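PDB 6Q78: GH26C from Muricauda sp. MAR_2010_75, which probably hydrolyses internal beta-1,4-mannosidic linkages of mannans, as a family 26 glycoside hydrolase of the endo-beta-mannanase class built on a TIM barrel. Local coordinates for residues L46-E51 with L69-K74; G151-F156 with E410-P415. One frame throughout, in Å; residues are numbered along the deposited sequence.

Contact 1 (L46-E51 with L69-K74); sequences LDFEPE and LFYNLK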
loop_
_atom_site.group_PDB
_atom_site.type_symbol
_atom_site.label_atom_id
_atom_site.label_comp_id
_atom_site.label_asym_id
_atom_site.label_seq_id
_atom_site.Cartn_x
_atom_site.Cartn_y
_atom_site.Cartn_z
ATOM N N LEU A 46 3.550 -4.531 -23.456
ATOM C CA LEU A 46 2.894 -3.251 -23.228
ATOM C C LEU A 46 2.803 -2.468 -24.533
ATOM O O LEU A 46 3.524 -2.735 -25.498
ATOM C CB LEU A 46 3.639 -2.392 -22.205
ATOM C CG LEU A 46 3.788 -3.047 -20.831
ATOM C CD1 LEU A 46 4.622 -2.185 -19.918
ATOM C CD2 LEU A 46 2.409 -3.325 -20.235
ATOM N N ASP A 47 1.923 -1.473 -24.533
ATOM C CA ASP A 47 1.666 -0.650 -25.708
ATOM C C ASP A 47 2.581 0.565 -25.791
ATOM O O ASP A 47 2.390 1.399 -26.678
ATOM C CB ASP A 47 0.203 -0.194 -25.716
ATOM N N PHE A 48 3.555 0.689 -24.889
ATOM C CA PHE A 48 4.530 1.773 -24.916
ATOM C C PHE A 48 5.922 1.215 -24.638
ATOM O O PHE A 48 6.079 0.153 -24.029
ATOM C CB PHE A 48 4.173 2.922 -23.939
ATOM C CG PHE A 48 4.144 2.520 -22.473
ATOM C CD1 PHE A 48 2.992 2.006 -21.900
ATOM C CD2 PHE A 48 5.261 2.695 -21.659
ATOM C CE1 PHE A 48 2.953 1.651 -20.556
ATOM C CE2 PHE A 48 5.233 2.345 -20.330
ATOM C CZ PHE A 48 4.075 1.812 -19.764
ATOM N N GLU A 49 6.946 1.964 -25.084
ATOM C CA GLU A 49 8.329 1.567 -24.894
ATOM C C GLU A 49 8.821 1.996 -23.518
ATOM O O GLU A 49 8.366 3.006 -22.968
ATOM C CB GLU A 49 9.224 2.234 -25.924
ATOM C CG GLU A 49 8.913 1.834 -27.341
ATOM C CD GLU A 49 9.173 0.361 -27.594
ATOM O OE1 GLU A 49 10.090 -0.211 -26.958
ATOM O OE2 GLU A 49 8.453 -0.226 -28.427
ATOM N N PRO A 50 9.785 1.266 -22.959
ATOM C CA PRO A 50 10.320 1.655 -21.641
ATOM C C PRO A 50 10.766 3.108 -21.574
ATOM O O PRO A 50 10.553 3.775 -20.555
ATOM C CB PRO A 50 11.506 0.692 -21.440
ATOM C CG PRO A 50 11.338 -0.388 -22.449
ATOM C CD PRO A 50 10.495 0.120 -23.560
ATOM N N GLU A 51 11.406 3.607 -22.641
ATOM C CA GLU A 51 11.976 4.952 -22.617
ATOM C C GLU A 51 10.907 6.033 -22.510
ATOM O O GLU A 51 11.220 7.165 -22.131
ATOM C CB GLU A 51 12.816 5.179 -23.876
ATOM C CG GLU A 51 12.055 4.896 -25.163
ATOM C CD GLU A 51 12.287 3.488 -25.716
ATOM O OE1 GLU A 51 12.206 3.331 -26.954
ATOM O OE2 GLU A 51 12.546 2.546 -24.932
ATOM N N LEU A 69 10.678 1.170 -11.651
ATOM C CA LEU A 69 9.653 0.500 -10.851
ATOM C C LEU A 69 8.275 0.597 -11.508
ATOM O O LEU A 69 7.542 -0.404 -11.592
ATOM C CB LEU A 69 9.648 1.063 -9.438
ATOM C CG LEU A 69 8.546 0.509 -8.543
ATOM C CD1 LEU A 69 8.689 -0.970 -8.262
ATOM C CD2 LEU A 69 8.500 1.282 -7.235
ATOM N N PHE A 70 7.896 1.791 -11.972
ATOM C CA PHE A 70 6.599 1.934 -12.625
ATOM C C PHE A 70 6.517 1.023 -13.849
ATOM O O PHE A 70 5.549 0.265 -14.015
ATOM C CB PHE A 70 6.373 3.406 -12.997
ATOM C CG PHE A 70 5.036 3.676 -13.608
ATOM C CD1 PHE A 70 4.799 3.384 -14.952
ATOM C CD2 PHE A 70 4.009 4.237 -12.831
ATOM C CE1 PHE A 70 3.553 3.661 -15.533
ATOM C CE2 PHE A 70 2.789 4.520 -13.407
ATOM C CZ PHE A 70 2.546 4.212 -14.758
ATOM N N TYR A 71 7.522 1.096 -14.730
ATOM C CA TYR A 71 7.494 0.273 -15.934
ATOM C C TYR A 71 7.390 -1.199 -15.569
ATOM O O TYR A 71 6.574 -1.938 -16.129
ATOM C CB TYR A 71 8.742 0.519 -16.792
ATOM C CG TYR A 71 8.738 -0.383 -18.011
ATOM C CD1 TYR A 71 8.039 -0.015 -19.168
ATOM C CD2 TYR A 71 9.421 -1.609 -18.020
ATOM C CE1 TYR A 71 8.009 -0.835 -20.285
ATOM C CE2 TYR A 71 9.391 -2.436 -19.142
ATOM C CZ TYR A 71 8.686 -2.033 -20.272
ATOM O OH TYR A 71 8.642 -2.837 -21.400
ATOM N N ASN A 72 8.227 -1.653 -14.643
ATOM C CA ASN A 72 8.300 -3.092 -14.395
ATOM C C ASN A 72 7.050 -3.613 -13.696
ATOM O O ASN A 72 6.670 -4.766 -13.921
ATOM C CB ASN A 72 9.566 -3.438 -13.595
ATOM C CG ASN A 72 10.784 -3.499 -14.475
ATOM O OD1 ASN A 72 10.778 -4.229 -15.454
ATOM N ND2 ASN A 72 11.815 -2.716 -14.165
ATOM N N LEU A 73 6.420 -2.807 -12.828
ATOM C CA LEU A 73 5.150 -3.236 -12.237
ATOM C C LEU A 73 4.078 -3.351 -13.299
ATOM O O LEU A 73 3.274 -4.294 -13.290
ATOM C CB LEU A 73 4.678 -2.246 -11.173
ATOM C CG LEU A 73 5.378 -2.355 -9.827
ATOM C CD1 LEU A 73 5.012 -1.197 -8.931
ATOM C CD2 LEU A 73 4.996 -3.682 -9.130
ATOM N N LYS A 74 4.015 -2.364 -14.188
ATOM C CA LYS A 74 3.011 -2.388 -15.243
ATOM C C LYS A 74 3.221 -3.591 -16.153
ATOM O O LYS A 74 2.259 -4.274 -16.526
ATOM C CB LYS A 74 3.082 -1.075 -16.020
ATOM C CG LYS A 74 2.070 -0.906 -17.147
ATOM C CD LYS A 74 0.646 -0.803 -16.637
ATOM C CE LYS A 74 -0.242 -0.365 -17.795
ATOM N NZ LYS A 74 -1.669 -0.520 -17.416
HETATM O O HOH W 1 7.264 -2.176 -23.564
#
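Tyr71 reaches out from helix 64-76 against Leu46, Phe48 and Pro50, three apolar residues of the N-terminal segment. Pro50 takes one face of the phenol: its CB lies 4.1 Å from the centroid of the Tyr71 ring and 14° off the ring normal, a CH-pi contact displaced toward the rim. Proline suits this place because its compact ring can lie alongside the tyrosine with the same heading. Phe48 comes to the edge of the Tyr71 ring, with Phe48 CE2 3.8 Å from Tyr71 CD1, and the two side chains run antiparallel alongside each other. Leu46 adds a methyl, its CD1 3.7 Å from Tyr71 CE1. The other methyl, Leu46 CD2, rests 3.9 Å from CG of Lys74, one helical turn further on.

The hydroxyl at the far end of the tyrosine is served by water. One molecule lies in the ring plane, 2.6 Å from Tyr71 OH, and donates a hydrogen bond to Phe48 O at 2.7 Å, bridging helix and loop where the direct contacts are apolar.

Tyr71 CG stands anti to the backbone N (chi1 178°), the start of the ring's reach toward the loop. Lys74 contributes its aliphatic part: the chain bends at chi2 (67°), and NZ leads away to a hydrogen bond with Lys329 O. Outside the two segments, Phe56 meets the Phe48 ring, and Tyr71 also packs on Thr53, whose OG1 is hydrogen-bonded to Pro50 O. The contact thus lays the N-terminal segment against one side of helix 64-76, whose residues Phe70, Leu73 and Lys74 pack on Ile330 of barrel strand 330-336.

Contact 2 (G151-F156 with E410-P415); sequences GLVNVF and EMYRLP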
loop_
_atom_site.group_PDB
_atom_site.type_symbol
_atom_site.label_atom_id
_atom_site.label_comp_id
_atom_site.label_asym_id
_atom_site.label_seq_id
_atom_site.Cartn_x
_atom_site.Cartn_y
_atom_site.Cartn_z
ATOM N N GLY A 151 15.869 -6.154 -3.545
ATOM C CA GLY A 151 15.057 -5.966 -4.730
ATOM C C GLY A 151 13.566 -5.881 -4.504
ATOM O O GLY A 151 12.812 -5.788 -5.484
ATOM N N LEU A 152 13.110 -5.962 -3.262
ATOM C CA LEU A 152 11.684 -5.885 -2.986
ATOM C C LEU A 152 11.155 -4.504 -3.313
ATOM O O LEU A 152 11.896 -3.521 -3.367
ATOM C CB LEU A 152 11.390 -6.141 -1.508
ATOM C CG LEU A 152 11.395 -7.588 -0.995
ATOM C CD1 LEU A 152 12.714 -8.296 -1.193
ATOM C CD2 LEU A 152 10.982 -7.594 0.460
ATOM N N VAL A 153 9.829 -4.442 -3.511
ATOM C CA VAL A 153 9.086 -3.191 -3.654
ATOM C C VAL A 153 8.676 -2.722 -2.262
ATOM O O VAL A 153 8.294 -3.522 -1.419
ATOM C CB VAL A 153 7.859 -3.448 -4.535
ATOM C CG1 VAL A 153 6.967 -2.232 -4.645
ATOM C CG2 VAL A 153 8.275 -3.938 -5.925
ATOM N N ASN A 154 8.705 -1.404 -2.029
ATOM C CA ASN A 154 8.284 -0.801 -0.754
ATOM C C ASN A 154 7.049 0.065 -0.958
ATOM O O ASN A 154 7.039 0.936 -1.831
ATOM C CB ASN A 154 9.397 0.084 -0.167
ATOM C CG ASN A 154 10.518 -0.707 0.462
ATOM O OD1 ASN A 154 10.378 -1.224 1.582
ATOM N ND2 ASN A 154 11.637 -0.812 -0.235
ATOM N N VAL A 155 6.032 -0.150 -0.128
ATOM C CA VAL A 155 4.808 0.647 -0.123
ATOM C C VAL A 155 4.636 1.235 1.276
ATOM O O VAL A 155 4.801 0.517 2.269
ATOM C CB VAL A 155 3.589 -0.209 -0.518
ATOM C CG1 VAL A 155 2.350 0.698 -0.651
ATOM C CG2 VAL A 155 3.849 -0.966 -1.794
ATOM N N PHE A 156 4.308 2.533 1.362
ATOM C CA PHE A 156 3.959 3.177 2.632
ATOM C C PHE A 156 2.523 3.662 2.636
ATOM O O PHE A 156 2.114 4.392 1.718
ATOM C CB PHE A 156 4.803 4.431 2.880
ATOM C CG PHE A 156 6.149 4.176 3.507
ATOM C CD1 PHE A 156 7.188 3.594 2.757
ATOM C CD2 PHE A 156 6.372 4.497 4.835
ATOM C CE1 PHE A 156 8.454 3.372 3.328
ATOM C CE2 PHE A 156 7.654 4.307 5.403
ATOM C CZ PHE A 156 8.687 3.750 4.638
ATOM N N GLU A 410 14.355 -7.830 -11.839
ATOM C CA GLU A 410 15.101 -6.618 -11.476
ATOM C C GLU A 410 14.161 -5.434 -11.691
ATOM O O GLU A 410 14.045 -4.880 -12.791
ATOM C CB GLU A 410 16.384 -6.508 -12.293
ATOM C CG GLU A 410 17.356 -7.659 -12.010
ATOM C CD GLU A 410 18.630 -7.571 -12.818
ATOM O OE1 GLU A 410 19.258 -6.496 -12.839
ATOM O OE2 GLU A 410 19.008 -8.588 -13.436
ATOM N N MET A 411 13.484 -5.025 -10.621
ATOM C CA MET A 411 12.427 -4.035 -10.746
ATOM C C MET A 411 12.951 -2.633 -10.959
ATOM O O MET A 411 12.174 -1.747 -11.347
ATOM C CB MET A 411 11.560 -4.053 -9.476
ATOM C CG MET A 411 10.880 -5.413 -9.220
ATOM S SD MET A 411 9.628 -5.852 -10.431
ATOM C CE MET A 411 8.410 -4.569 -10.146
ATOM N N TYR A 412 14.225 -2.386 -10.664
ATOM C CA TYR A 412 14.739 -1.034 -10.640
ATOM C C TYR A 412 15.649 -0.754 -11.822
ATOM O O TYR A 412 16.331 0.265 -11.837
ATOM C CB TYR A 412 15.446 -0.781 -9.306
ATOM C CG TYR A 412 14.474 -0.974 -8.144
ATOM C CD1 TYR A 412 13.423 -0.105 -7.955
ATOM C CD2 TYR A 412 14.561 -2.077 -7.289
ATOM C CE1 TYR A 412 12.506 -0.289 -6.935
ATOM C CE2 TYR A 412 13.647 -2.260 -6.254
ATOM C CZ TYR A 412 12.624 -1.351 -6.097
ATOM O OH TYR A 412 11.710 -1.528 -5.085
ATOM N N ARG A 413 15.662 -1.643 -12.814
ATOM C CA ARG A 413 16.416 -1.465 -14.041
ATOM C C ARG A 413 15.422 -1.354 -15.186
ATOM O O ARG A 413 14.540 -2.201 -15.325
ATOM C CB ARG A 413 17.319 -2.689 -14.244
ATOM C CG ARG A 413 18.120 -2.675 -15.535
ATOM C CD ARG A 413 19.089 -3.846 -15.550
ATOM N NE ARG A 413 18.389 -5.120 -15.700
ATOM N N LEU A 414 15.557 -0.326 -15.985
ATOM C CA LEU A 414 14.696 -0.190 -17.148
ATOM C C LEU A 414 15.313 -0.969 -18.291
ATOM O O LEU A 414 16.509 -0.807 -18.556
ATOM C CB LEU A 414 14.626 1.280 -17.543
ATOM C CG LEU A 414 13.444 1.814 -18.343
ATOM C CD1 LEU A 414 12.179 1.581 -17.581
ATOM C CD2 LEU A 414 13.640 3.299 -18.654
ATOM N N PRO A 415 14.568 -1.821 -18.985
ATOM C CA PRO A 415 15.139 -2.523 -20.124
ATOM C C PRO A 415 15.271 -1.579 -21.303
ATOM O O PRO A 415 14.608 -0.532 -21.354
ATOM C CB PRO A 415 14.100 -3.615 -20.419
ATOM C CG PRO A 415 12.821 -3.021 -19.986
ATOM C CD PRO A 415 13.148 -2.163 -18.780
HETATM O O HOH W 2 14.040 -6.016 -7.948
HETATM O O HOH W 3 11.593 0.065 -3.150
#
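At the entry to barrel strand 153-157, where helix 132-150 ends in a Schellman motif at Gly151, the chain is met by a type I beta turn running from Glu410 to Arg413. Glycine fits the helix end because its positive phi (93°) would jam a side chain against the preceding carbonyl. Tyr412 makes the principal bridge: its OH donates a hydrogen bond of 2.6 Å to Leu152 O. Tyr412 CG stands anti to the carbonyl carbon (chi1 -60°), which starts the side chain toward the strand. The Leu152 oxygen lies at the edge of the phenol, in the ring plane, whereas the donor is tilted 30° from the carbonyl plane. Gly151 O lies 3.7 Å from Tyr412 CE2.

Met411 CB sits over the centre of the Tyr412 ring, 4.1 Å above its plane, and Phe148 of the preceding helix also meets this ring. Leading away from the ring, Met411 CE comes within a loose 4.3 Å of Val153 CG2; an unbranched chain suits a residue that meets both.

Two waters extend the polar network. One donates to Gly151 O and accepts from Met411 N; the other donates to Tyr412 OH at 2.5 Å and accepts from Asn154 ND2. The phenol therefore both gives and receives a hydrogen bond, which would be expected to reinforce its donation to Leu152 O; the carbonyls of Gly151 and Leu152 are met by a water and by the phenol respectively.

Along the chain, contact 1 comes first and closes a short loop of 17 residues, folding the N-terminal segment back on helix 64-76. Contact 2 opens only after that loop is complete and spans 253 residues, bringing the C-terminal segment to the start of strand 153-157. The two closures are therefore in series, neither enclosing nor crossing the other. In space their centres lie about 12 Å apart, and Asn72 joins them, its ND2 probably hydrogen-bonded to Met411 O and Arg413 O. Pro50 also packs against Pro415. Contact 1 ties the N-terminal segment to helix 64-76, contact 2 the C-terminal segment to strand 153-157, and Asn72 links the latter segment to the helix as well.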